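PDB 2BM8: cephalosporin hydroxylase CMCI from Streptomyces clavuligerus, which probably acts as an S-adenosylmethionine-dependent methyltransferase in the methoxylation step of cephamycin biosynthesis, despite the hydroxylase in its name. Local coordinates for residues Q70-D75 with M215-A220; W171-L176 with R208-M213; Y191-R194 with L199-E202; Q57-R62 with F99-K104. The protein carries 3 engineered substitutions. All blocks are in the same frame, centred on the assembly; numbering follows the deposited sequence.

Contact 1: residues Q70-D75 with M215-A220; sequences QAVYHD and MLYANA
Val72 turns CG1 trans to its own backbone nitrogen (chi1 166°), which sends one methyl to Tyr217 and leaves the other, CG2, for Ala220; Tyr217 sets its ring trans to the carbonyl carbon (chi1 -60°) and thereby reaches toward Asp75, one turn further along the helix. The example belongs to a Rossmann-like, class I methyltransferase fold, where helix 67-80, just ahead of the first strand of the central sheet, meets the loop joining strands 211-214 and 228-231. One valine, by its two methyls, touches two parts of that loop. Its CG1 lies 3.8 Å from Tyr217 CD2 and reaches nearly as close to Tyr217 CB, the two side chains sliding past each other in opposite directions. Asp75 CB meets Tyr217 CE2 at 3.8 Å, so the tyrosine rests on the methylene and not on the carboxylate. The carboxylate is engaged elsewhere: Asp75 OD1 makes a weak hydrogen bond to Gln57 of the second subunit. The phenol oxygen lies 3.5 Å from Asp75 O, without a hydrogen bond between them; its bond goes to Glu79 on the same helix, which fixes the far end of the ring. No hydrogen bond joins the two segments themselves; the loop keeps its shape by a type I turn from Tyr217 to Ala220, closed by Ala220 N on Tyr217 O at 3.0 Å. That turn brings the Ala220 methyl round to the valine, where the modelled 3.3 Å between Val72 CG2 and Ala220 CB is doubtfully short at this resolution.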
loop_
_atom_site.group_PDB
_atom_site.type_symbol
_atom_site.label_atom_id
_atom_site.label_comp_id
_atom_site.label_asym_id
_atom_site.label_seq_id
_atom_site.Cartn_x
_atom_site.Cartn_y
_atom_site.Cartn_z
ATOM N N GLN B 70 -14.605 18.371 10.397
ATOM C CA GLN B 70 -14.833 19.217 11.557
ATOM C C GLN B 70 -13.639 20.137 11.792
ATOM O O GLN B 70 -13.822 21.324 12.047
ATOM C CB GLN B 70 -15.077 18.365 12.804
ATOM C CG GLN B 70 -16.416 17.633 12.833
ATOM C CD GLN B 70 -16.505 16.651 14.005
ATOM O OE1 GLN B 70 -16.195 17.015 15.154
ATOM N NE2 GLN B 70 -16.914 15.410 13.718
ATOM N N ALA B 71 -12.428 19.596 11.689
ATOM C CA ALA B 71 -11.198 20.391 11.862
ATOM C C ALA B 71 -11.062 21.540 10.849
ATOM O O ALA B 71 -10.691 22.651 11.206
ATOM C CB ALA B 71 -9.961 19.499 11.772
ATOM N N VAL B 72 -11.350 21.253 9.586
ATOM C CA VAL B 72 -11.334 22.265 8.546
ATOM C C VAL B 72 -12.383 23.357 8.831
ATOM O O VAL B 72 -12.043 24.536 8.855
ATOM C CB VAL B 72 -11.563 21.633 7.156
ATOM C CG1 VAL B 72 -11.882 22.701 6.120
ATOM C CG2 VAL B 72 -10.356 20.809 6.747
ATOM N N TYR B 73 -13.632 22.960 9.072
ATOM C CA TYR B 73 -14.692 23.929 9.396
ATOM C C TYR B 73 -14.385 24.734 10.660
ATOM O O TYR B 73 -14.831 25.850 10.804
ATOM C CB TYR B 73 -16.062 23.256 9.557
ATOM C CG TYR B 73 -16.772 22.970 8.248
ATOM C CD1 TYR B 73 -17.073 21.674 7.878
ATOM C CD2 TYR B 73 -17.159 23.999 7.393
ATOM C CE1 TYR B 73 -17.712 21.394 6.686
ATOM C CE2 TYR B 73 -17.812 23.735 6.188
ATOM C CZ TYR B 73 -18.082 22.424 5.834
ATOM O OH TYR B 73 -18.733 22.116 4.653
ATOM N N HIS B 74 -13.642 24.163 11.586
ATOM C CA HIS B 74 -13.309 24.892 12.789
ATOM C C HIS B 74 -12.392 26.050 12.433
ATOM O O HIS B 74 -12.643 27.181 12.853
ATOM C CB HIS B 74 -12.649 23.996 13.821
ATOM C CG HIS B 74 -12.114 24.750 14.987
ATOM N ND1 HIS B 74 -10.884 25.365 14.962
ATOM C CD2 HIS B 74 -12.657 25.031 16.193
ATOM C CE1 HIS B 74 -10.679 25.973 16.116
ATOM N NE2 HIS B 74 -11.744 25.792 16.878
ATOM N N ASP B 75 -11.344 25.759 11.649
ATOM C CA ASP B 75 -10.404 26.783 11.171
ATOM C C ASP B 75 -11.118 27.846 10.341
ATOM O O ASP B 75 -10.868 29.020 10.500
ATOM C CB ASP B 75 -9.268 26.165 10.333
ATOM C CG ASP B 75 -8.364 25.215 11.144
ATOM O OD1 ASP B 75 -8.342 25.340 12.391
ATOM O OD2 ASP B 75 -7.657 24.306 10.611
ATOM N N MET B 215 -7.463 27.029 -1.635
ATOM C CA MET B 215 -6.486 25.956 -1.533
ATOM C C MET B 215 -5.984 25.683 -0.131
ATOM O O MET B 215 -5.328 24.667 0.079
ATOM C CB MET B 215 -5.300 26.246 -2.437
ATOM C CG MET B 215 -5.659 26.292 -3.893
ATOM S SD MET B 215 -6.476 24.820 -4.499
ATOM C CE MET B 215 -5.032 23.742 -4.712
ATOM N N LEU B 216 -6.270 26.568 0.821
ATOM C CA LEU B 216 -5.969 26.285 2.224
ATOM C C LEU B 216 -6.851 25.169 2.789
ATOM O O LEU B 216 -6.392 24.357 3.599
ATOM C CB LEU B 216 -6.122 27.539 3.085
ATOM C CG LEU B 216 -5.542 27.444 4.507
ATOM C CD1 LEU B 216 -4.067 27.149 4.480
ATOM C CD2 LEU B 216 -5.794 28.738 5.282
ATOM N N TYR B 217 -8.106 25.127 2.351
ATOM C CA TYR B 217 -9.075 24.156 2.859
ATOM C C TYR B 217 -9.401 23.016 1.888
ATOM O O TYR B 217 -9.720 21.919 2.319
ATOM C CB TYR B 217 -10.352 24.886 3.254
ATOM C CG TYR B 217 -10.137 25.936 4.323
ATOM C CD1 TYR B 217 -10.556 27.246 4.140
ATOM C CD2 TYR B 217 -9.504 25.617 5.524
ATOM C CE1 TYR B 217 -10.355 28.213 5.128
ATOM C CE2 TYR B 217 -9.304 26.575 6.522
ATOM C CZ TYR B 217 -9.735 27.864 6.319
ATOM O OH TYR B 217 -9.534 28.803 7.305
ATOM N N ALA B 218 -9.300 23.275 0.592
ATOM C CA ALA B 218 -9.749 22.346 -0.441
ATOM C C ALA B 218 -9.085 20.966 -0.430
ATOM O O ALA B 218 -9.709 20.003 -0.819
ATOM C CB ALA B 218 -9.578 22.984 -1.839
ATOM N N ASN B 219 -7.830 20.851 -0.021
ATOM C CA ASN B 219 -7.197 19.518 0.060
ATOM C C ASN B 219 -7.124 18.954 1.491
ATOM O O ASN B 219 -6.433 17.989 1.740
ATOM C CB ASN B 219 -5.803 19.542 -0.587
ATOM C CG ASN B 219 -5.837 20.008 -2.046
ATOM O OD1 ASN B 219 -6.747 19.664 -2.805
ATOM N ND2 ASN B 219 -4.849 20.802 -2.437
ATOM N N ALA B 220 -7.857 19.533 2.431
ATOM C CA ALA B 220 -7.649 19.200 3.850
ATOM C C ALA B 220 -8.543 18.081 4.402
ATOM O O ALA B 220 -8.298 17.593 5.487
ATOM C CB ALA B 220 -7.779 20.458 4.705
#

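Contact 2: residues W171-L176 with R208-M213; sequences WAVDHL and RDVLSM
No flat group enters the meeting of Val173 with Val210 and Leu211; the rings sit on another side of the helix. There His175 CB lies over one face of the Trp171 ring, offset toward its rim, while the His175 ring has Asp174 CB on a face and Trp171 CA at its edge. On the other segment the Arg208 guanidinium takes Asp209 OD1 edge-on in a long salt bridge. The contact is a helix-on-sheet packing within the Rossmann-like fold: helix 165-175, which follows strand 155-159 and precedes strand 182-185 in the chain, touches Val210 and the first residue of strand 211-214, one of the two edge strands within the chain, where the sheet runs on into the second subunit. Val173 carries the helix side alone. Its two methyls divide the work, CG1 to Val210 and CG2 to Leu211, and the former pair of side chains cross at about a right angle. Val210 CG2 occupies the place between its own N and carbonyl carbon and touches both valine methyls. Neighbouring subunits cover the flanks, with Tyr4 of the third subunit on Val173 and Leu38 of the second on Leu211. Val173 CG1 comes to 4.0 Å from Val210 CB, and Val173 CG2 meets Leu211 CD1 at the same 4.0 Å.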
loop_
_atom_site.group_PDB
_atom_site.type_symbol
_atom_site.label_atom_id
_atom_site.label_comp_id
_atom_site.label_asym_id
_atom_site.label_seq_id
_atom_site.Cartn_x
_atom_site.Cartn_y
_atom_site.Cartn_z
ATOM N N TRP B 171 -27.646 31.253 -8.780
ATOM C CA TRP B 171 -28.526 32.056 -7.945
ATOM C C TRP B 171 -27.752 32.697 -6.787
ATOM O O TRP B 171 -27.893 33.893 -6.527
ATOM C CB TRP B 171 -29.715 31.240 -7.410
ATOM C CG TRP B 171 -30.534 32.050 -6.455
ATOM C CD1 TRP B 171 -31.566 32.896 -6.764
ATOM C CD2 TRP B 171 -30.341 32.153 -5.041
ATOM N NE1 TRP B 171 -32.038 33.498 -5.623
ATOM C CE2 TRP B 171 -31.304 33.064 -4.552
ATOM C CE3 TRP B 171 -29.456 31.555 -4.131
ATOM C CZ2 TRP B 171 -31.410 33.391 -3.203
ATOM C CZ3 TRP B 171 -29.558 31.879 -2.787
ATOM C CH2 TRP B 171 -30.529 32.796 -2.336
ATOM N N ALA B 172 -26.926 31.912 -6.105
ATOM C CA ALA B 172 -26.226 32.404 -4.924
ATOM C C ALA B 172 -25.203 33.464 -5.294
ATOM O O ALA B 172 -25.040 34.429 -4.574
ATOM C CB ALA B 172 -25.567 31.262 -4.161
ATOM N N VAL B 173 -24.534 33.290 -6.424
ATOM C CA VAL B 173 -23.517 34.235 -6.861
ATOM C C VAL B 173 -24.160 35.579 -7.188
ATOM O O VAL B 173 -23.603 36.618 -6.859
ATOM C CB VAL B 173 -22.734 33.713 -8.108
ATOM C CG1 VAL B 173 -22.167 34.863 -8.934
ATOM C CG2 VAL B 173 -21.611 32.754 -7.689
ATOM N N ASP B 174 -25.330 35.549 -7.824
ATOM C CA ASP B 174 -26.008 36.761 -8.287
ATOM C C ASP B 174 -26.829 37.443 -7.178
ATOM O O ASP B 174 -26.921 38.672 -7.149
ATOM C CB ASP B 174 -26.930 36.440 -9.485
ATOM C CG ASP B 174 -26.155 36.044 -10.765
ATOM O OD1 ASP B 174 -24.987 36.457 -10.945
ATOM O OD2 ASP B 174 -26.657 35.325 -11.662
ATOM N N HIS B 175 -27.400 36.649 -6.266
ATOM C CA HIS B 175 -28.423 37.128 -5.325
ATOM C C HIS B 175 -28.060 37.007 -3.832
ATOM O O HIS B 175 -28.768 37.553 -2.992
ATOM C CB HIS B 175 -29.754 36.387 -5.577
ATOM C CG HIS B 175 -30.315 36.594 -6.956
ATOM N ND1 HIS B 175 -30.257 35.625 -7.941
ATOM C CD2 HIS B 175 -30.938 37.663 -7.517
ATOM C CE1 HIS B 175 -30.814 36.093 -9.048
ATOM N NE2 HIS B 175 -31.235 37.324 -8.816
ATOM N N LEU B 176 -26.972 36.316 -3.496
ATOM C CA LEU B 176 -26.654 36.023 -2.096
ATOM C C LEU B 176 -25.234 36.365 -1.646
ATOM O O LEU B 176 -25.060 37.097 -0.686
ATOM C CB LEU B 176 -26.926 34.544 -1.786
ATOM C CG LEU B 176 -27.029 34.174 -0.298
ATOM C CD1 LEU B 176 -27.799 35.208 0.520
ATOM C CD2 LEU B 176 -27.664 32.810 -0.128
ATOM N N ARG B 208 -15.589 31.059 -13.234
ATOM C CA ARG B 208 -14.222 31.490 -12.922
ATOM C C ARG B 208 -14.006 33.007 -12.674
ATOM O O ARG B 208 -12.968 33.415 -12.171
ATOM C CB ARG B 208 -13.260 31.011 -14.014
ATOM C CG ARG B 208 -13.482 31.643 -15.407
ATOM C CD ARG B 208 -12.574 32.829 -15.716
ATOM N NE ARG B 208 -11.160 32.503 -15.519
ATOM C CZ ARG B 208 -10.245 33.327 -14.986
ATOM N NH1 ARG B 208 -10.564 34.566 -14.596
ATOM N NH2 ARG B 208 -8.983 32.909 -14.859
ATOM N N ASP B 209 -14.963 33.847 -13.030
ATOM C CA ASP B 209 -14.813 35.280 -12.771
ATOM C C ASP B 209 -15.360 35.657 -11.407
ATOM O O ASP B 209 -15.187 36.798 -10.972
ATOM C CB ASP B 209 -15.503 36.103 -13.856
ATOM C CG ASP B 209 -14.953 35.807 -15.233
ATOM O OD1 ASP B 209 -13.739 36.062 -15.444
ATOM O OD2 ASP B 209 -15.654 35.300 -16.151
ATOM N N VAL B 210 -16.010 34.693 -10.747
ATOM C CA VAL B 210 -16.779 34.936 -9.536
ATOM C C VAL B 210 -16.468 34.015 -8.355
ATOM O O VAL B 210 -16.754 34.372 -7.231
ATOM C CB VAL B 210 -18.296 34.849 -9.828
ATOM C CG1 VAL B 210 -18.717 35.979 -10.765
ATOM C CG2 VAL B 210 -18.679 33.496 -10.410
ATOM N N LEU B 211 -15.909 32.835 -8.602
ATOM C CA LEU B 211 -15.611 31.882 -7.538
ATOM C C LEU B 211 -14.213 31.296 -7.726
ATOM O O LEU B 211 -13.778 31.042 -8.852
ATOM C CB LEU B 211 -16.642 30.752 -7.515
ATOM C CG LEU B 211 -18.052 31.054 -6.996
ATOM C CD1 LEU B 211 -18.957 29.847 -7.221
ATOM C CD2 LEU B 211 -18.044 31.435 -5.532
ATOM N N SER B 212 -13.519 31.103 -6.612
ATOM C CA SER B 212 -12.189 30.514 -6.593
ATOM C C SER B 212 -12.252 29.234 -5.770
ATOM O O SER B 212 -13.118 29.104 -4.915
ATOM C CB SER B 212 -11.193 31.469 -5.923
ATOM O OG SER B 212 -11.291 31.379 -4.485
ATOM N N MET B 213 -11.351 28.297 -6.028
ATOM C CA MET B 213 -11.141 27.185 -5.109
ATOM C C MET B 213 -10.127 27.616 -4.048
ATOM O O MET B 213 -8.997 27.984 -4.375
ATOM C CB MET B 213 -10.632 25.950 -5.837
ATOM C CG MET B 213 -10.436 24.764 -4.917
ATOM S SD MET B 213 -10.348 23.206 -5.787
ATOM C CE MET B 213 -9.077 23.570 -6.996
#

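Contact 3: residues Y191-R194 with L199-E202; sequences YWYR and LFSE. Engineered in segment 199-202: Phe200 (natural residue Leu).
Trp192 meets Phe200, an engineered residue standing where the natural sequence has leucine, through two parts of its side chain. Its CB lies 3.8 Å from Phe200 CD1, while the benzo half of the indole offers CE3 to Phe200 CE1 at 4.0 Å. Phe200 CE1 comes in at the rim of the indole, near its plane, so the faces of the indole are not what the phenylalanine touches. The two side chains cross at about a right angle. The backbone takes part as well, for Phe200 CB approaches Trp192 O to 3.9 Å. At the other end of the indole, NE1 is hydrogen-bonded to Asn13 of the third subunit, which ties down the rotation of the ring from outside the pair. Consecutive helices 189-195 and 197-205 are joined here across a short connection, in the part of the methyltransferase-like fold between strands 182-185 and 211-214. Tyr193, next along, flanks the same phenylalanine: its CB is 4.1 Å from Phe200 CD2. With CG trans to the backbone N (chi1 180°) the Phe200 ring is directed between the two, and its turn about CB-CG gives CD1 to the tryptophan and CD2 to the tyrosine. The tyrosine ring also runs past Ser201, whose OG stands 3.8 Å from Tyr193 CE1 at the ring edge, near its plane. This is a van der Waals approach; the serine oxygen has its hydrogen bond with Pro197 O, back in its own helix. Trp41 of the second subunit meets the rings of both Tyr193 and Phe200 edge-to-face.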
loop_
_atom_site.group_PDB
_atom_site.type_symbol
_atom_site.label_atom_id
_atom_site.label_comp_id
_atom_site.label_asym_id
_atom_site.label_seq_id
_atom_site.Cartn_x
_atom_site.Cartn_y
_atom_site.Cartn_z
ATOM N N TYR B 191 -16.885 12.776 -7.734
ATOM C CA TYR B 191 -17.696 11.820 -8.501
ATOM C C TYR B 191 -18.220 12.402 -9.830
ATOM O O TYR B 191 -18.223 11.730 -10.840
ATOM C CB TYR B 191 -18.853 11.265 -7.644
ATOM C CG TYR B 191 -18.387 10.476 -6.433
ATOM C CD1 TYR B 191 -18.101 11.113 -5.234
ATOM C CD2 TYR B 191 -18.221 9.093 -6.493
ATOM C CE1 TYR B 191 -17.655 10.412 -4.119
ATOM C CE2 TYR B 191 -17.788 8.371 -5.383
ATOM C CZ TYR B 191 -17.508 9.041 -4.197
ATOM O OH TYR B 191 -17.082 8.342 -3.091
ATOM N N TRP B 192 -18.665 13.651 -9.823
ATOM C CA TRP B 192 -19.067 14.324 -11.049
ATOM C C TRP B 192 -17.903 14.440 -12.044
ATOM O O TRP B 192 -18.118 14.346 -13.234
ATOM C CB TRP B 192 -19.618 15.724 -10.760
ATOM C CG TRP B 192 -20.977 15.748 -10.152
ATOM C CD1 TRP B 192 -21.937 14.788 -10.246
ATOM C CD2 TRP B 192 -21.539 16.800 -9.363
ATOM N NE1 TRP B 192 -23.057 15.172 -9.550
ATOM C CE2 TRP B 192 -22.842 16.405 -9.001
ATOM C CE3 TRP B 192 -21.070 18.039 -8.917
ATOM C CZ2 TRP B 192 -23.684 17.201 -8.209
ATOM C CZ3 TRP B 192 -21.915 18.839 -8.130
ATOM C CH2 TRP B 192 -23.207 18.412 -7.792
ATOM N N TYR B 193 -16.686 14.643 -11.553
ATOM C CA TYR B 193 -15.520 14.729 -12.416
ATOM C C TYR B 193 -15.133 13.359 -12.973
ATOM O O TYR B 193 -14.599 13.256 -14.084
ATOM C CB TYR B 193 -14.326 15.327 -11.669
ATOM C CG TYR B 193 -13.106 15.475 -12.540
ATOM C CD1 TYR B 193 -13.156 16.208 -13.718
ATOM C CD2 TYR B 193 -11.900 14.879 -12.198
ATOM C CE1 TYR B 193 -12.024 16.353 -14.535
ATOM C CE2 TYR B 193 -10.755 15.027 -13.014
ATOM C CZ TYR B 193 -10.834 15.762 -14.175
ATOM O OH TYR B 193 -9.731 15.908 -14.987
ATOM N N ARG B 194 -15.401 12.312 -12.205
ATOM C CA ARG B 194 -15.127 10.954 -12.649
ATOM C C ARG B 194 -16.101 10.473 -13.720
ATOM O O ARG B 194 -15.719 9.765 -14.630
ATOM C CB ARG B 194 -15.181 9.983 -11.468
ATOM C CG ARG B 194 -14.791 8.554 -11.837
ATOM C CD ARG B 194 -14.330 7.714 -10.665
ATOM N NE ARG B 194 -13.967 6.350 -11.051
ATOM C CZ ARG B 194 -12.870 6.026 -11.724
ATOM N NH1 ARG B 194 -12.001 6.963 -12.117
ATOM N NH2 ARG B 194 -12.638 4.749 -12.008
ATOM N N LEU B 199 -18.253 17.819 -19.056
ATOM C CA LEU B 199 -19.322 18.728 -18.682
ATOM C C LEU B 199 -18.995 19.381 -17.347
ATOM O O LEU B 199 -19.264 20.566 -17.138
ATOM C CB LEU B 199 -20.656 17.990 -18.585
ATOM C CG LEU B 199 -21.337 17.665 -19.908
ATOM C CD1 LEU B 199 -22.436 16.651 -19.659
ATOM C CD2 LEU B 199 -21.883 18.928 -20.580
ATOM N N PHE B 200 -18.409 18.616 -16.436
ATOM C CA PHE B 200 -18.096 19.170 -15.138
ATOM C C PHE B 200 -17.101 20.308 -15.265
ATOM O O PHE B 200 -17.303 21.358 -14.704
ATOM C CB PHE B 200 -17.550 18.136 -14.171
ATOM C CG PHE B 200 -17.226 18.720 -12.833
ATOM C CD1 PHE B 200 -18.246 19.074 -11.964
ATOM C CD2 PHE B 200 -15.909 18.973 -12.470
ATOM C CE1 PHE B 200 -17.958 19.657 -10.737
ATOM C CE2 PHE B 200 -15.608 19.542 -11.252
ATOM C CZ PHE B 200 -16.627 19.889 -10.381
ATOM N N SER B 201 -16.032 20.083 -16.014
ATOM C CA SER B 201 -14.967 21.070 -16.174
ATOM C C SER B 201 -15.466 22.353 -16.809
ATOM O O SER B 201 -15.023 23.438 -16.461
ATOM C CB SER B 201 -13.859 20.489 -17.030
ATOM O OG SER B 201 -13.357 19.320 -16.418
ATOM N N GLU B 202 -16.386 22.214 -17.748
ATOM C CA GLU B 202 -17.015 23.354 -18.379
ATOM C C GLU B 202 -17.880 24.120 -17.378
ATOM O O GLU B 202 -17.779 25.332 -17.274
ATOM C CB GLU B 202 -17.866 22.882 -19.563
ATOM C CG GLU B 202 -18.024 23.926 -20.662
ATOM C CD GLU B 202 -19.251 23.711 -21.539
ATOM O OE1 GLU B 202 -19.209 24.129 -22.717
ATOM O OE2 GLU B 202 -20.261 23.142 -21.067
#

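Contact 4: residues Q57-R62 with F99-K104; sequences QWRGLR and FRDLTK
Asp101 OD2 is gripped by two donors of different kind, the indole of Trp58 and the guanidinium of Arg59. The shorter bond runs from Trp58 NE1 to Asp101 OD2, 2.7 Å with an N-H...O angle of 152°. It leaves close to the plane of the indole and arrives on the anti side of the oxygen, somewhat out of the carboxylate plane. Arg59 NH1 stands 2.9 Å from Asp101 OD2, yet the hydrogen bond is bent to 116° and weak, so this part of the grip is mainly a salt bridge. Guanidinium and carboxylate lie almost parallel, and Arg59 reaches its place with a chain bent near eclipsed about CG-CD. Its CG lies over one face of the Trp58 ring, offset toward the rim, so the two donors are packed side by side. Both donors come from a beta hairpin, strands 57-58 and 61-62 joined by a type I' turn from Trp58 to Leu61, and the acceptor from helix 94-106. The turn is steadied by Gly60 N on Gln57 OE1 at 2.8 Å. The other carboxylate oxygen is held within the helix: Arg100 NE donates to Asp101 OD1 at 3.0 Å, nearly straight at 166°. Asp128 accepts a second salt bridge from each arginine, so acids and bases are interleaved. His74 of the second subunit meets the Trp58 ring. With two arginines and an indole N-H around a buried carboxylate, Asp101 probably stays ionised, and the network probably helps fix the hairpin against helix 94-106.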
loop_
_atom_site.group_PDB
_atom_site.type_symbol
_atom_site.label_atom_id
_atom_site.label_comp_id
_atom_site.label_asym_id
_atom_site.label_seq_id
_atom_site.Cartn_x
_atom_site.Cartn_y
_atom_site.Cartn_z
ATOM N N GLN B 57 -20.377 11.225 16.499
ATOM C CA GLN B 57 -21.503 11.909 17.126
ATOM C C GLN B 57 -21.104 13.277 17.606
ATOM O O GLN B 57 -19.929 13.617 17.654
ATOM C CB GLN B 57 -22.058 11.107 18.312
ATOM C CG GLN B 57 -21.053 10.907 19.437
ATOM C CD GLN B 57 -21.687 10.744 20.817
ATOM O OE1 GLN B 57 -22.465 11.592 21.263
ATOM N NE2 GLN B 57 -21.327 9.665 21.503
ATOM N N TRP B 58 -22.106 14.057 17.964
ATOM C CA TRP B 58 -21.909 15.292 18.687
ATOM C C TRP B 58 -23.049 15.412 19.688
ATOM O O TRP B 58 -24.196 15.493 19.285
ATOM C CB TRP B 58 -21.881 16.453 17.714
ATOM C CG TRP B 58 -21.797 17.745 18.378
ATOM C CD1 TRP B 58 -22.789 18.652 18.512
ATOM C CD2 TRP B 58 -20.660 18.291 19.034
ATOM N NE1 TRP B 58 -22.336 19.753 19.194
ATOM C CE2 TRP B 58 -21.027 19.554 19.529
ATOM C CE3 TRP B 58 -19.346 17.856 19.229
ATOM C CZ2 TRP B 58 -20.140 20.378 20.216
ATOM C CZ3 TRP B 58 -18.460 18.683 19.913
ATOM C CH2 TRP B 58 -18.861 19.924 20.395
ATOM N N ARG B 59 -22.733 15.383 20.980
ATOM C CA ARG B 59 -23.736 15.403 22.043
ATOM C C ARG B 59 -24.953 14.514 21.786
ATOM O O ARG B 59 -26.087 14.973 21.871
ATOM C CB ARG B 59 -24.226 16.827 22.259
ATOM C CG ARG B 59 -23.135 17.808 22.527
ATOM C CD ARG B 59 -23.603 19.246 22.760
ATOM N NE ARG B 59 -25.024 19.367 23.073
ATOM C CZ ARG B 59 -25.675 20.520 23.156
ATOM N NH1 ARG B 59 -25.052 21.677 22.976
ATOM N NH2 ARG B 59 -26.967 20.522 23.454
ATOM N N GLY B 60 -24.721 13.258 21.432
ATOM C CA GLY B 60 -25.800 12.289 21.301
ATOM C C GLY B 60 -26.594 12.340 20.003
ATOM O O GLY B 60 -27.581 11.613 19.851
ATOM N N LEU B 61 -26.172 13.191 19.072
ATOM C CA LEU B 61 -26.693 13.184 17.694
ATOM C C LEU B 61 -25.618 12.668 16.762
ATOM O O LEU B 61 -24.443 12.955 16.942
ATOM C CB LEU B 61 -27.090 14.588 17.234
ATOM C CG LEU B 61 -27.837 15.393 18.282
ATOM C CD1 LEU B 61 -27.855 16.863 17.940
ATOM C CD2 LEU B 61 -29.245 14.816 18.436
ATOM N N ARG B 62 -26.036 11.919 15.749
ATOM C CA ARG B 62 -25.111 11.438 14.731
ATOM C C ARG B 62 -24.506 12.615 13.992
ATOM O O ARG B 62 -25.210 13.576 13.690
ATOM C CB ARG B 62 -25.844 10.544 13.753
ATOM C CG ARG B 62 -26.351 9.275 14.395
ATOM C CD ARG B 62 -26.883 8.291 13.431
ATOM N NE ARG B 62 -25.892 8.027 12.415
ATOM C CZ ARG B 62 -26.135 7.754 11.145
ATOM N NH1 ARG B 62 -27.377 7.654 10.678
ATOM N NH2 ARG B 62 -25.102 7.573 10.337
ATOM N N PHE B 99 -22.496 23.270 14.338
ATOM C CA PHE B 99 -22.142 24.605 13.854
ATOM C C PHE B 99 -22.581 25.690 14.832
ATOM O O PHE B 99 -21.842 26.640 15.076
ATOM C CB PHE B 99 -22.783 24.896 12.493
ATOM C CG PHE B 99 -22.009 24.373 11.326
ATOM C CD1 PHE B 99 -22.618 23.550 10.389
ATOM C CD2 PHE B 99 -20.682 24.720 11.140
ATOM C CE1 PHE B 99 -21.914 23.072 9.304
ATOM C CE2 PHE B 99 -19.973 24.246 10.048
ATOM C CZ PHE B 99 -20.595 23.416 9.134
ATOM N N ARG B 100 -23.795 25.541 15.359
ATOM C CA ARG B 100 -24.344 26.451 16.357
ATOM C C ARG B 100 -23.504 26.444 17.625
ATOM O O ARG B 100 -23.079 27.481 18.097
ATOM C CB ARG B 100 -25.786 26.068 16.700
ATOM C CG ARG B 100 -26.518 27.120 17.515
ATOM C CD ARG B 100 -26.410 26.952 19.049
ATOM N NE ARG B 100 -26.594 25.563 19.480
ATOM C CZ ARG B 100 -27.767 24.933 19.507
ATOM N NH1 ARG B 100 -28.879 25.547 19.135
ATOM N NH2 ARG B 100 -27.835 23.677 19.898
ATOM N N ASP B 101 -23.277 25.265 18.181
ATOM C CA ASP B 101 -22.458 25.136 19.386
ATOM C C ASP B 101 -21.100 25.788 19.190
ATOM O O ASP B 101 -20.666 26.564 20.020
ATOM C CB ASP B 101 -22.245 23.673 19.738
ATOM C CG ASP B 101 -23.465 23.030 20.324
ATOM O OD1 ASP B 101 -24.480 23.698 20.566
ATOM O OD2 ASP B 101 -23.492 21.829 20.573
ATOM N N LEU B 102 -20.464 25.484 18.066
ATOM C CA LEU B 102 -19.087 25.882 17.820
ATOM C C LEU B 102 -18.959 27.383 17.643
ATOM O O LEU B 102 -17.983 27.984 18.073
ATOM C CB LEU B 102 -18.570 25.168 16.571
ATOM C CG LEU B 102 -17.066 25.026 16.414
ATOM C CD1 LEU B 102 -16.378 24.709 17.729
ATOM C CD2 LEU B 102 -16.788 23.943 15.408
ATOM N N THR B 103 -19.949 27.984 17.002
ATOM C CA THR B 103 -19.999 29.423 16.869
ATOM C C THR B 103 -20.267 30.113 18.225
ATOM O O THR B 103 -19.751 31.190 18.462
ATOM C CB THR B 103 -21.055 29.849 15.802
ATOM O OG1 THR B 103 -22.299 29.172 16.009
ATOM C CG2 THR B 103 -20.633 29.418 14.412
ATOM N N LYS B 104 -21.056 29.495 19.109
ATOM C CA LYS B 104 -21.311 30.059 20.442
ATOM C C LYS B 104 -20.058 30.075 21.300
ATOM O O LYS B 104 -19.762 31.072 21.955
ATOM C CB LYS B 104 -22.402 29.289 21.189
ATOM C CG LYS B 104 -23.804 29.437 20.616
ATOM C CD LYS B 104 -24.500 30.716 21.081
ATOM C CE LYS B 104 -25.929 30.802 20.523
ATOM N NZ LYS B 104 -26.829 29.765 21.138
#

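How the contacts relate
Contacts 1 and 4 are neighbours, with centres 18 Å apart, and they meet directly where helix 67-80 lies beside helix 94-106: Tyr73 CD2 is 3.9 Å from Phe99 CE2, and His74 CD2 is 4.0 Å from Leu102 CD1. Their segments alternate along the chain. Contact 2, nested inside the loop that contact 1 closes, touches contact 1 where Ala218 CB lies 3.7 Å from Met213 CG. Contact 3 is nested inside both but touches neither; its nearest atoms are about 7 Å from contact 2 and about 11 Å from contact 1. Contacts 3 and 4, with centres 33 Å apart, lie on opposite sides of the chain's centre. All four border a second subunit of the apo hexamer.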